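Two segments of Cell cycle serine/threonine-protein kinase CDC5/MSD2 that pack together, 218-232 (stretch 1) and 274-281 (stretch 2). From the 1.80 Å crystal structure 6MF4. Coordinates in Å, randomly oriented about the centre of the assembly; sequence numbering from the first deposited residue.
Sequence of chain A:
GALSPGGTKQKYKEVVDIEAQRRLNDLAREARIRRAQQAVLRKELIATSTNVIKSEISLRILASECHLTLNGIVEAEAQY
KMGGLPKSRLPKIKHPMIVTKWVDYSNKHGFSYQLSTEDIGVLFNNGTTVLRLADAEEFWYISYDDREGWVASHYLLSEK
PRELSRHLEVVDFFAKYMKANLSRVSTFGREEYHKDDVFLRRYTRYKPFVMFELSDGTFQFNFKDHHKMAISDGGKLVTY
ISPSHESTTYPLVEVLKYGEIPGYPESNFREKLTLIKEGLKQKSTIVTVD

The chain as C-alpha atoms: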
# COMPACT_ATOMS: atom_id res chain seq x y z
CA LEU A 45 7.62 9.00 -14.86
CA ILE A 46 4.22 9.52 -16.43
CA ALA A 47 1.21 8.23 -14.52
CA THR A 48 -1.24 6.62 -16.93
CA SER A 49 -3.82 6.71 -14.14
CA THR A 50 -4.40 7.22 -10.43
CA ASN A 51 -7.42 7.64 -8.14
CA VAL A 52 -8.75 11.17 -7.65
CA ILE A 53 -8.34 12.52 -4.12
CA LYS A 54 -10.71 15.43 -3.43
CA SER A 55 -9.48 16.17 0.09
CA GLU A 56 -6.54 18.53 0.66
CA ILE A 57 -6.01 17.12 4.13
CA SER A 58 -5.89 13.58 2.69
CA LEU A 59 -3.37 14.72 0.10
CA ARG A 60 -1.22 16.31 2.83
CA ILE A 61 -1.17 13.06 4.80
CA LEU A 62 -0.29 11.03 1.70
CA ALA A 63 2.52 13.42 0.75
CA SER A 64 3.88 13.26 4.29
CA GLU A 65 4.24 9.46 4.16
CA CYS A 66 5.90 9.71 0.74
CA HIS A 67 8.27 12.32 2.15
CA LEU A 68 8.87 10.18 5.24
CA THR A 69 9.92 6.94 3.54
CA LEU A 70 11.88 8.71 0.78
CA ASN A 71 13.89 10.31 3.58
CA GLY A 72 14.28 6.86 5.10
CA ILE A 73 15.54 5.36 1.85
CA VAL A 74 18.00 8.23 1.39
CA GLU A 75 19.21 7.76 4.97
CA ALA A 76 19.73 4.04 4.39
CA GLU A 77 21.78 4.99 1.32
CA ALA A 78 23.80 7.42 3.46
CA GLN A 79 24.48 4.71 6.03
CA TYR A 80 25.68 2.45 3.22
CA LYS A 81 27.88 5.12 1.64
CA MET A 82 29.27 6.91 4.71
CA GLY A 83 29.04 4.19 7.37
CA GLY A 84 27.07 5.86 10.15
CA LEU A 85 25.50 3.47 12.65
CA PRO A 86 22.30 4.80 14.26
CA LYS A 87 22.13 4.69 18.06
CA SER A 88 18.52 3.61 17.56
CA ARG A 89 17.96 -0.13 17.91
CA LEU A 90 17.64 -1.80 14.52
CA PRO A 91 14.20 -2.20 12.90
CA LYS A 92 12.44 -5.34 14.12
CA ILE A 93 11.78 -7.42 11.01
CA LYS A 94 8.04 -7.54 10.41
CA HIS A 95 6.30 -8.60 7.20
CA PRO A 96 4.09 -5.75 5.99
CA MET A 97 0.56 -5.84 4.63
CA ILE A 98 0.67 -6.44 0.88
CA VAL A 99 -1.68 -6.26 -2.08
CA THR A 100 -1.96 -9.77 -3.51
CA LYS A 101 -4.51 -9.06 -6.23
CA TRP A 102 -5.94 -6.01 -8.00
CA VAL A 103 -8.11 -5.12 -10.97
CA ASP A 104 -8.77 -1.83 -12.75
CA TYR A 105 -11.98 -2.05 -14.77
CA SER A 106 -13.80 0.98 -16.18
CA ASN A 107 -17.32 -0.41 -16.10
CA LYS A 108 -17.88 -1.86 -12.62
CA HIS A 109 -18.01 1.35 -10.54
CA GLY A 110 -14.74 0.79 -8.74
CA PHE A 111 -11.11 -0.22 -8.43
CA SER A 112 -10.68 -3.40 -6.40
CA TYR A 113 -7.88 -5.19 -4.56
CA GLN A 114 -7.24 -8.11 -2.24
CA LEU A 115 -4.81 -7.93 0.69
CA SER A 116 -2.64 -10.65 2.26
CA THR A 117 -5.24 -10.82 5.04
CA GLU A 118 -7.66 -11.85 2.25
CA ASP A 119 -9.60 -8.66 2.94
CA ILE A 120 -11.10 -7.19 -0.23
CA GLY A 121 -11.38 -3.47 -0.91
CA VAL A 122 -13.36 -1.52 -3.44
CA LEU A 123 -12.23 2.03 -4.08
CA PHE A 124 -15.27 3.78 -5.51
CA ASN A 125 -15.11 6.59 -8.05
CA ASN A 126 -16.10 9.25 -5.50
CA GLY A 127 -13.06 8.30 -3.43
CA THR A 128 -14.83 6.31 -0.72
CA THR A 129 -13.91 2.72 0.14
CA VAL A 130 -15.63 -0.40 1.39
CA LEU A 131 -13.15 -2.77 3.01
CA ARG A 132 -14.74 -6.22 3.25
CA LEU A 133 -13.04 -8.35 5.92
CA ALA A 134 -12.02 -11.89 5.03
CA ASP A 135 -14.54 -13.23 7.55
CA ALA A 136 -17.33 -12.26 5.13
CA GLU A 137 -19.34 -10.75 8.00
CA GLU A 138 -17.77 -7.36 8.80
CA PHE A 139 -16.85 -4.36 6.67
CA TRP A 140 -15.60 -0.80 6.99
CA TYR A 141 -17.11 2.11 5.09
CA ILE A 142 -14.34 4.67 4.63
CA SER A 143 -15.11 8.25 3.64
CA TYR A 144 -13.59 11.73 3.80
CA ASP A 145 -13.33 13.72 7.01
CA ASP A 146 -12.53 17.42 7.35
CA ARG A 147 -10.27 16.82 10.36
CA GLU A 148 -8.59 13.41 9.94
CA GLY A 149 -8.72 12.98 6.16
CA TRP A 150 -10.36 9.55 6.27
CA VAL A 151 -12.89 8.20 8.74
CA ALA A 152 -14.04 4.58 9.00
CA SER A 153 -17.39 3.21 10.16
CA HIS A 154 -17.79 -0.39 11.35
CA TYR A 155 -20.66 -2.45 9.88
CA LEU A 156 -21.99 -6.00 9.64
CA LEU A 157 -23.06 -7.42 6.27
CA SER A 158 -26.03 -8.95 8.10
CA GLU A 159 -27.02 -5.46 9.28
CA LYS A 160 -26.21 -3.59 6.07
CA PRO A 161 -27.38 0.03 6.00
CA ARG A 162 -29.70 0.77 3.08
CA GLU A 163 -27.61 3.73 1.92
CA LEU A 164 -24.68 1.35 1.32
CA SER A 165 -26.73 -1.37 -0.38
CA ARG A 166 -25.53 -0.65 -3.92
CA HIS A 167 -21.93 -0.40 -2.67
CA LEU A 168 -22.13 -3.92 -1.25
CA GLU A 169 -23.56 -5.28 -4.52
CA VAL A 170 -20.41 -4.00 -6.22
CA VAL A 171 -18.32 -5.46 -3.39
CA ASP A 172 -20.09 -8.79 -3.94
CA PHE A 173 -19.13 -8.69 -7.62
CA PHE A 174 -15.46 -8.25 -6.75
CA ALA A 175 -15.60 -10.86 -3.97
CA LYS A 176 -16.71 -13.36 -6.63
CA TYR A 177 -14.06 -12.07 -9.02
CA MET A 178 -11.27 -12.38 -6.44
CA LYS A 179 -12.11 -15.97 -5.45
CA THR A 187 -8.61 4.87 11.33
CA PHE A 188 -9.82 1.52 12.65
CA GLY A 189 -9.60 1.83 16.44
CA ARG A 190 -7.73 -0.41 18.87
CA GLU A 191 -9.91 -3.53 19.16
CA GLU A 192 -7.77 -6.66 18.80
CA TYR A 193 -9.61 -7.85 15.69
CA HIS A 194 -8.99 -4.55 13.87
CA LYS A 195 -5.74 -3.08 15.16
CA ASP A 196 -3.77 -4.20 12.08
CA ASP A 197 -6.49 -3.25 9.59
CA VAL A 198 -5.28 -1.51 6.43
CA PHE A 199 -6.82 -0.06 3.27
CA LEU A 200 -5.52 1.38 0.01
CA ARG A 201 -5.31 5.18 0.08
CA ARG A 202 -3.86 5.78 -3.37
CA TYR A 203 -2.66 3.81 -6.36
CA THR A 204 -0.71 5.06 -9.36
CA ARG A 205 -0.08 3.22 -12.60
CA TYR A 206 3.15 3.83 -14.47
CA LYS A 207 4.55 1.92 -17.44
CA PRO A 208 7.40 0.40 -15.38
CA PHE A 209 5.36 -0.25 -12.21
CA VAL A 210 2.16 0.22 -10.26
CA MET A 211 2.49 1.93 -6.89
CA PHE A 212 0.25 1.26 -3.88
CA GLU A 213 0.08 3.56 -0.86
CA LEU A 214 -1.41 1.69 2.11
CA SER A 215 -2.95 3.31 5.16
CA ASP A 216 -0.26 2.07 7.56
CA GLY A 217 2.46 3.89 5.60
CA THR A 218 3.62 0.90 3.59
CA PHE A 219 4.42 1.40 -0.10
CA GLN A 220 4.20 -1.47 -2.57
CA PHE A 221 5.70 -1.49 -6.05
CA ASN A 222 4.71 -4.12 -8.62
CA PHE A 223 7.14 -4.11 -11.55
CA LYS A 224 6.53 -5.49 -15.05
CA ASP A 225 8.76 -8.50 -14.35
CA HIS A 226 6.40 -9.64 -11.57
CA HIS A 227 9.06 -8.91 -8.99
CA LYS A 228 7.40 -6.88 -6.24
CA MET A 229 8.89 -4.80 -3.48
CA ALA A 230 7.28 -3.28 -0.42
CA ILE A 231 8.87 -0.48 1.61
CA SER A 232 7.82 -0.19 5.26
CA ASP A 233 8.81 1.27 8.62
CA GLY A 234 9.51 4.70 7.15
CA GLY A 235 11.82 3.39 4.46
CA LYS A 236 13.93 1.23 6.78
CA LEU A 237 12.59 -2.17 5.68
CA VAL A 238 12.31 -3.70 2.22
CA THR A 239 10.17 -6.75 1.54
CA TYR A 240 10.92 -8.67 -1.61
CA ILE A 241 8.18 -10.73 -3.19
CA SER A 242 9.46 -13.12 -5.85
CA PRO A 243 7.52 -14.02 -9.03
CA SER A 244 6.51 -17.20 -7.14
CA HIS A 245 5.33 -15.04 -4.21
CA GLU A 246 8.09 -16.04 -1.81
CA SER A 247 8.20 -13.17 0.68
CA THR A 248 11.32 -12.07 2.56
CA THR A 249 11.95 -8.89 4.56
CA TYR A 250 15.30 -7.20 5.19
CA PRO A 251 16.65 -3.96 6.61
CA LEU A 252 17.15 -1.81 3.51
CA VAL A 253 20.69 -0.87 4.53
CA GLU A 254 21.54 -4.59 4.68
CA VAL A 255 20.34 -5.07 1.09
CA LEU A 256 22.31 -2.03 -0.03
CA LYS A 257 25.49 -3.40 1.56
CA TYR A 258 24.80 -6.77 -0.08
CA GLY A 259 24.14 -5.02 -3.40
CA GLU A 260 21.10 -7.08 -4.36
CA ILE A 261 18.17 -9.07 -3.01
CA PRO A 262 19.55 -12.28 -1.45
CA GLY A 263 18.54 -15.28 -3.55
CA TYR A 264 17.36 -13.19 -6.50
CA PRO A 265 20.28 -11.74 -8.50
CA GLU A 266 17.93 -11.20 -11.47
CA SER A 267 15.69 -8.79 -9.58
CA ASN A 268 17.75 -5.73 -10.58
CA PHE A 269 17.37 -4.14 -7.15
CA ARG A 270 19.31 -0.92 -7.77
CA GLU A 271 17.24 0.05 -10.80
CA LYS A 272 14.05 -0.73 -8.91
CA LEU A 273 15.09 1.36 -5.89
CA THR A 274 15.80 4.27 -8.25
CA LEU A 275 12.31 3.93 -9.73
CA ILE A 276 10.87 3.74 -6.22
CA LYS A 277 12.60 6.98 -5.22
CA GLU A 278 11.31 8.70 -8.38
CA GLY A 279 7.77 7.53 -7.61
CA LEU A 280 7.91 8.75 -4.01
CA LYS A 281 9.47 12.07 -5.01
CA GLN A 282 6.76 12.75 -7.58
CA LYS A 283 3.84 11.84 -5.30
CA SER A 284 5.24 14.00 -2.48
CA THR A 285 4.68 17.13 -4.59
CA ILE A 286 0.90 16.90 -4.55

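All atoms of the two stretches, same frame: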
# COMPACT_ATOMS: atom_id res chain seq x y z
N THR A 218 2.89 1.80 4.46
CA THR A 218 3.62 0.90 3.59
C THR A 218 3.40 1.26 2.13
O THR A 218 2.29 1.61 1.72
CB THR A 218 3.21 -0.57 3.84
OG1 THR A 218 3.68 -0.97 5.13
CG2 THR A 218 3.79 -1.51 2.79
N PHE A 219 4.48 1.19 1.35
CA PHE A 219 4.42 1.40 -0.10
C PHE A 219 4.76 0.11 -0.81
O PHE A 219 5.75 -0.54 -0.47
CB PHE A 219 5.39 2.50 -0.53
CG PHE A 219 5.04 3.86 0.01
CD1 PHE A 219 5.45 4.25 1.27
CD2 PHE A 219 4.31 4.75 -0.76
CE1 PHE A 219 5.13 5.51 1.75
CE2 PHE A 219 3.99 6.01 -0.28
CZ PHE A 219 4.40 6.38 0.98
N GLN A 220 3.94 -0.27 -1.79
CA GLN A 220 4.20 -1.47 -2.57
C GLN A 220 4.39 -1.11 -4.03
O GLN A 220 3.66 -0.27 -4.57
CB GLN A 220 3.06 -2.48 -2.42
CG GLN A 220 3.31 -3.77 -3.16
CD GLN A 220 2.23 -4.80 -2.88
OE1 GLN A 220 1.62 -4.79 -1.81
NE2 GLN A 220 1.99 -5.68 -3.84
N PHE A 221 5.38 -1.74 -4.66
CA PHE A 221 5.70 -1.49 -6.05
C PHE A 221 5.72 -2.80 -6.82
O PHE A 221 6.56 -3.67 -6.56
CB PHE A 221 7.05 -0.79 -6.17
CG PHE A 221 7.13 0.49 -5.39
CD1 PHE A 221 7.42 0.48 -4.03
CD2 PHE A 221 6.91 1.71 -6.00
CE1 PHE A 221 7.49 1.65 -3.31
CE2 PHE A 221 6.99 2.89 -5.28
CZ PHE A 221 7.27 2.86 -3.94
N ASN A 222 4.79 -2.95 -7.76
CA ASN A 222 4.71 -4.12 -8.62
C ASN A 222 5.29 -3.81 -9.99
O ASN A 222 4.70 -3.05 -10.77
CB ASN A 222 3.26 -4.59 -8.79
CG ASN A 222 2.68 -5.18 -7.52
OD1 ASN A 222 3.29 -5.13 -6.45
ND2 ASN A 222 1.48 -5.74 -7.63
N PHE A 223 6.45 -4.39 -10.29
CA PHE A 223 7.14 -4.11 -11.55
C PHE A 223 6.70 -5.09 -12.64
O PHE A 223 6.14 -6.15 -12.35
CB PHE A 223 8.66 -4.18 -11.34
CG PHE A 223 9.16 -3.22 -10.30
CD1 PHE A 223 9.55 -1.94 -10.65
CD2 PHE A 223 9.23 -3.59 -8.96
CE1 PHE A 223 10.01 -1.05 -9.69
CE2 PHE A 223 9.68 -2.70 -8.00
CZ PHE A 223 10.07 -1.43 -8.37
N LYS A 224 6.94 -4.71 -13.89
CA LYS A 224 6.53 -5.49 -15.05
C LYS A 224 7.01 -6.94 -15.03
O LYS A 224 6.36 -7.83 -15.58
CB LYS A 224 7.04 -4.82 -16.33
CG LYS A 224 6.41 -3.47 -16.61
N ASP A 225 8.14 -7.18 -14.38
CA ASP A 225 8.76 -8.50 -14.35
C ASP A 225 8.18 -9.39 -13.24
O ASP A 225 8.70 -10.47 -12.96
CB ASP A 225 10.28 -8.37 -14.18
CG ASP A 225 10.67 -7.68 -12.88
OD1 ASP A 225 9.76 -7.23 -12.15
OD2 ASP A 225 11.88 -7.57 -12.60
N HIS A 226 7.10 -8.91 -12.63
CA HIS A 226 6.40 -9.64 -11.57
C HIS A 226 7.23 -9.79 -10.31
O HIS A 226 6.85 -10.52 -9.39
CB HIS A 226 5.96 -11.02 -12.06
CG HIS A 226 4.73 -11.53 -11.36
ND1 HIS A 226 3.54 -10.84 -11.35
CD2 HIS A 226 4.52 -12.66 -10.64
CE1 HIS A 226 2.65 -11.53 -10.66
NE2 HIS A 226 3.22 -12.63 -10.22
N HIS A 227 8.37 -9.11 -10.25
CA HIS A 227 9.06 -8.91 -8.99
C HIS A 227 8.33 -7.77 -8.30
O HIS A 227 8.00 -6.77 -8.94
CB HIS A 227 10.54 -8.60 -9.18
CG HIS A 227 11.31 -9.67 -9.89
ND1 HIS A 227 11.57 -10.90 -9.33
CD2 HIS A 227 11.90 -9.68 -11.12
CE1 HIS A 227 12.27 -11.63 -10.18
NE2 HIS A 227 12.48 -10.92 -11.27
N LYS A 228 8.05 -7.93 -7.01
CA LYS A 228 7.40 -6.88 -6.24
C LYS A 228 8.25 -6.54 -5.04
O LYS A 228 8.94 -7.39 -4.47
CB LYS A 228 6.01 -7.30 -5.77
CG LYS A 228 5.17 -8.01 -6.79
CD LYS A 228 3.84 -8.41 -6.17
CE LYS A 228 3.11 -9.43 -7.02
NZ LYS A 228 3.35 -9.22 -8.46
N MET A 229 8.18 -5.27 -4.65
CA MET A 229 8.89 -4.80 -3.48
C MET A 229 7.97 -3.93 -2.66
O MET A 229 7.21 -3.12 -3.20
CB MET A 229 10.14 -4.03 -3.89
CG MET A 229 11.24 -4.93 -4.44
SD MET A 229 12.60 -4.00 -5.19
CE MET A 229 12.95 -2.80 -3.90
N ALA A 230 8.02 -4.12 -1.34
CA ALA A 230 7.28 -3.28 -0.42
C ALA A 230 8.25 -2.59 0.53
O ALA A 230 9.15 -3.22 1.09
CB ALA A 230 6.27 -4.10 0.36
N ILE A 231 8.07 -1.28 0.69
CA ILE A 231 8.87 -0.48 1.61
C ILE A 231 8.03 -0.13 2.84
O ILE A 231 6.94 0.43 2.71
CB ILE A 231 9.37 0.81 0.94
CG1 ILE A 231 10.12 0.51 -0.36
CG2 ILE A 231 10.24 1.62 1.89
CD1 ILE A 231 11.41 -0.30 -0.19
N SER A 232 8.54 -0.45 4.02
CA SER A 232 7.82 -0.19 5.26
C SER A 232 8.72 0.36 6.35
O SER A 232 9.93 0.47 6.18
CB SER A 232 7.13 -1.47 5.76
OG SER A 232 8.07 -2.49 6.03
N THR A 274 15.78 2.97 -7.58
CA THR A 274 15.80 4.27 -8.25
C THR A 274 14.39 4.65 -8.70
O THR A 274 13.96 5.79 -8.52
CB THR A 274 16.76 4.26 -9.45
OG1 THR A 274 18.10 4.10 -8.99
CG2 THR A 274 16.65 5.55 -10.25
N LEU A 275 13.68 3.69 -9.29
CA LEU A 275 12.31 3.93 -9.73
C LEU A 275 11.41 4.25 -8.54
O LEU A 275 10.56 5.14 -8.60
CB LEU A 275 11.77 2.70 -10.48
CG LEU A 275 12.33 2.51 -11.90
CD1 LEU A 275 12.03 1.12 -12.41
CD2 LEU A 275 11.77 3.56 -12.84
N ILE A 276 11.63 3.53 -7.44
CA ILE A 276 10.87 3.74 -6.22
C ILE A 276 11.06 5.17 -5.71
O ILE A 276 10.09 5.84 -5.36
CB ILE A 276 11.29 2.72 -5.13
CG1 ILE A 276 10.70 1.36 -5.47
CG2 ILE A 276 10.86 3.17 -3.73
CD1 ILE A 276 11.17 0.24 -4.59
N LYS A 277 12.30 5.63 -5.68
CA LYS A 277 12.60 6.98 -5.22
C LYS A 277 11.95 8.04 -6.12
O LYS A 277 11.47 9.06 -5.64
CB LYS A 277 14.12 7.21 -5.17
CG LYS A 277 14.83 6.39 -4.10
CD LYS A 277 16.35 6.49 -4.23
CE LYS A 277 16.85 7.90 -3.98
NZ LYS A 277 18.32 8.01 -4.16
N GLU A 278 11.94 7.78 -7.43
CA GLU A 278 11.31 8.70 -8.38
C GLU A 278 9.80 8.76 -8.16
O GLU A 278 9.19 9.83 -8.22
CB GLU A 278 11.61 8.29 -9.82
CG GLU A 278 13.09 8.35 -10.19
N GLY A 279 9.20 7.60 -7.89
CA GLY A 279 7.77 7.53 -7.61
C GLY A 279 7.41 8.31 -6.36
O GLY A 279 6.49 9.13 -6.37
N LEU A 280 8.15 8.06 -5.28
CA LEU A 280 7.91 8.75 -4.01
C LEU A 280 8.11 10.26 -4.13
O LEU A 280 7.35 11.04 -3.56
CB LEU A 280 8.84 8.20 -2.93
CG LEU A 280 8.60 6.74 -2.55
CD1 LEU A 280 9.80 6.19 -1.81
CD2 LEU A 280 7.34 6.63 -1.70
N LYS A 281 9.15 10.66 -4.85
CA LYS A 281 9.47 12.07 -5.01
C LYS A 281 8.32 12.78 -5.71
O LYS A 281 7.86 13.83 -5.27
CB LYS A 281 10.77 12.26 -5.80
CG LYS A 281 11.25 13.71 -5.87

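Stretch 1 is a beta hairpin: strands 219-223 and 228-232 run antiparallel and are joined through a type I turn from Phe 223 to His 226. The pairing is established by reciprocal backbone hydrogen bonds, Phe 219 N to Ile 231 O (2.9 Å) with Ile 231 N to Phe 219 O (2.7 Å), and Phe 221 N to Met 229 O (2.7 Å) with Met 229 N to Phe 221 O (3.0 Å). Stretch 2 is a segment of a longer helix, with i to i+4 bonds such as Leu 280 N to Ile 276 O (2.9 Å). Its axis passes 10.3 Å from that of strand 219-223, at 126° between N-to-C directions. The CA atoms of Phe 221 and Ile 276 lie 7.4 Å apart, those of Phe 219 and Leu 280 9.0 Å.

Strand alternation directs Phe 219, Phe 221, Phe 223, Met 229 and Ile 231 toward the helix, whereas Gln 220 and Ala 230 point away. No hydrogen bond crosses the interface; the contacts are apolar, and 362 Å² is buried over both sides.

Ile 276 is the hub, touching four hairpin residues. Its CG1 sits 3.6 Å from the centroid of the Phe 221 ring and 9° off the normal, a CH-pi contact over the face. Its CD1 meets Met 229 CE at 3.6 Å, and its CG1 approaches the edge of the Phe 223 ring, 4.1 Å from CZ.

One helical turn later, Leu 280 starts sideways, but its end comes nearer: CD2 lies 3.7 Å from the Phe 219 ring centroid, 14° off the normal, a second CH-pi contact. Leu 280 CG also borders the Phe 221 ring edge, 4.3 Å from CZ. Near the turn, Leu 275 CD1 reaches Phe 223 CE1 at 4.0 Å, obliquely to the ring.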